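Local coordinates for DUF5751 domain-containing protein (Sulfolobus tokodaii, PDB 2RBG), which is of unknown function but belongs to the DUF5751 family of small archaeal proteins, two copies of which meet in the deposited assembly, at the interface of chains A and B. Sequence-based numbering; all coordinates share one arbitrary frame. Chains: chain A/B, Putative uncharacterized protein ST0493.

The interface of chains A and B. Residues chain A 120, 124-125; chain B 69-70, 74, 77, 81.
A:Lys124 reaches across to B:Glu74, B:Leu69 and B:Trp70 in this contact between two copies of a DUF5751 family protein. The C-terminal tail of chain A lies against helix 75-81 of chain B and the end of strand 64-70. The pairing is not an exact two-fold, and it may not be the biological one.

The salt bridge runs from the lysine amine, A:Lys124 NZ, to B:Glu74 OE1 at 2.9 Å. NZ meets OE1 on the syn side, 25° out of the carboxylate plane. The two side chains cross at about a right angle.

Direct hydrogen bonds use backbone carbonyls. A:Lys124 NZ donates to B:Leu69 O at 3.1 Å. The lysine is extended beyond CG (chi2 -177°), which carries NZ past the indole to both acceptors. At the tail backbone, B:Asn81 ND2 donates to A:Lys124 O at 3.0 Å. The bond is fairly straight, 166° at the hydrogen, and the acceptor lies in the amide plane of the asparagine. The amide oxygen OD1 faces A:Leu125 CA.

Apolar packing lies along the lysine chain. A:Lys124 CD lies 3.5 Å from B:Trp70 CZ3, above the plane but just beyond that rim of the six-membered ring. The two side chains run past each other in opposite directions. CB packs near B:Ile77 CG2, which A:Leu125 CD2 also approaches at 4.0 Å. An alanine in place of A:Lys124 would probably leave B:Glu74 without its cationic partner and strip the CE3–CZ3 rim of the B:Trp70 indole of its aliphatic packing.

Water-mediated contacts gather at B:Glu74 OE2. Water 1 joins it to A:Asp120 N, and water 3 to A:Asp120 O. These two waters also pair with each other. Water 2 bridges OE2 to A:Lys124 NZ.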
loop_
_atom_site.group_PDB
_atom_site.type_symbol
_atom_site.label_atom_id
_atom_site.label_comp_id
_atom_site.label_asym_id
_atom_site.label_seq_id
_atom_site.Cartn_x
_atom_site.Cartn_y
_atom_site.Cartn_z
ATOM N N ASP A 120 4.967 2.581 2.650
ATOM C CA ASP A 120 4.126 3.282 3.601
ATOM C C ASP A 120 2.845 2.471 3.757
ATOM O O ASP A 120 1.977 2.507 2.891
ATOM C CB ASP A 120 3.788 4.688 3.089
ATOM C CG ASP A 120 3.006 5.512 4.104
ATOM O OD1 ASP A 120 1.988 5.014 4.629
ATOM O OD2 ASP A 120 3.406 6.662 4.373
ATOM N N LYS A 124 -2.343 5.397 3.006
ATOM C CA LYS A 124 -3.318 4.978 2.000
ATOM C C LYS A 124 -4.402 4.059 2.572
ATOM O O LYS A 124 -5.303 3.638 1.848
ATOM C CB LYS A 124 -2.628 4.278 0.818
ATOM C CG LYS A 124 -1.906 5.215 -0.159
ATOM C CD LYS A 124 -1.326 4.433 -1.339
ATOM C CE LYS A 124 -0.648 5.341 -2.363
ATOM N NZ LYS A 124 -0.146 4.573 -3.552
ATOM N N LEU A 125 -4.318 3.739 3.861
ATOM C CA LEU A 125 -5.323 2.879 4.482
ATOM C C LEU A 125 -6.650 3.619 4.581
ATOM O O LEU A 125 -6.685 4.792 4.947
ATOM C CB LEU A 125 -4.885 2.452 5.884
ATOM C CG LEU A 125 -3.753 1.435 5.993
ATOM C CD1 LEU A 125 -3.325 1.323 7.447
ATOM C CD2 LEU A 125 -4.216 0.082 5.461
ATOM N N LEU B 69 -4.194 4.286 -7.277
ATOM C CA LEU B 69 -2.994 3.695 -7.857
ATOM C C LEU B 69 -2.217 2.975 -6.773
ATOM O O LEU B 69 -2.113 3.469 -5.649
ATOM C CB LEU B 69 -2.113 4.767 -8.498
ATOM C CG LEU B 69 -2.553 5.240 -9.887
ATOM C CD1 LEU B 69 -3.935 5.866 -9.798
ATOM C CD2 LEU B 69 -1.542 6.239 -10.434
ATOM N N TRP B 70 -1.682 1.805 -7.110
ATOM C CA TRP B 70 -0.913 1.018 -6.153
ATOM C C TRP B 70 0.403 0.541 -6.734
ATOM O O TRP B 70 0.429 -0.073 -7.803
ATOM C CB TRP B 70 -1.707 -0.215 -5.707
ATOM C CG TRP B 70 -3.079 0.090 -5.207
ATOM C CD1 TRP B 70 -4.257 -0.126 -5.859
ATOM C CD2 TRP B 70 -3.418 0.665 -3.942
ATOM N NE1 TRP B 70 -5.314 0.280 -5.075
ATOM C CE2 TRP B 70 -4.824 0.769 -3.892
ATOM C CE3 TRP B 70 -2.666 1.105 -2.843
ATOM C CZ2 TRP B 70 -5.499 1.294 -2.783
ATOM C CZ3 TRP B 70 -3.335 1.628 -1.742
ATOM C CH2 TRP B 70 -4.739 1.719 -1.721
ATOM N N GLU B 74 2.452 -2.396 -2.662
ATOM C CA GLU B 74 1.305 -1.895 -1.912
ATOM C C GLU B 74 0.038 -2.728 -2.080
ATOM O O GLU B 74 -1.049 -2.293 -1.703
ATOM C CB GLU B 74 1.012 -0.446 -2.307
ATOM C CG GLU B 74 2.188 0.499 -2.087
ATOM C CD GLU B 74 1.881 1.917 -2.515
ATOM O OE1 GLU B 74 1.303 2.098 -3.607
ATOM O OE2 GLU B 74 2.227 2.853 -1.766
ATOM N N ILE B 77 -2.015 -3.124 1.024
ATOM C CA ILE B 77 -2.837 -1.996 1.464
ATOM C C ILE B 77 -4.184 -2.095 0.750
ATOM O O ILE B 77 -5.245 -1.926 1.357
ATOM C CB ILE B 77 -2.195 -0.637 1.104
ATOM C CG1 ILE B 77 -0.802 -0.528 1.721
ATOM C CG2 ILE B 77 -3.067 0.503 1.629
ATOM C CD1 ILE B 77 -0.054 0.732 1.309
ATOM N N ASN B 81 -7.892 -2.652 2.541
ATOM C CA ASN B 81 -8.984 -1.710 2.338
ATOM C C ASN B 81 -10.249 -2.383 1.816
ATOM O O ASN B 81 -11.349 -1.872 2.014
ATOM C CB ASN B 81 -8.564 -0.606 1.367
ATOM C CG ASN B 81 -7.554 0.350 1.967
ATOM O OD1 ASN B 81 -7.143 0.205 3.121
ATOM N ND2 ASN B 81 -7.148 1.340 1.181
HETATM O O HOH W 1 4.277 2.683 -0.026
HETATM O O HOH W 2 2.797 5.206 -3.002
HETATM O O HOH W 3 1.575 3.878 0.524
#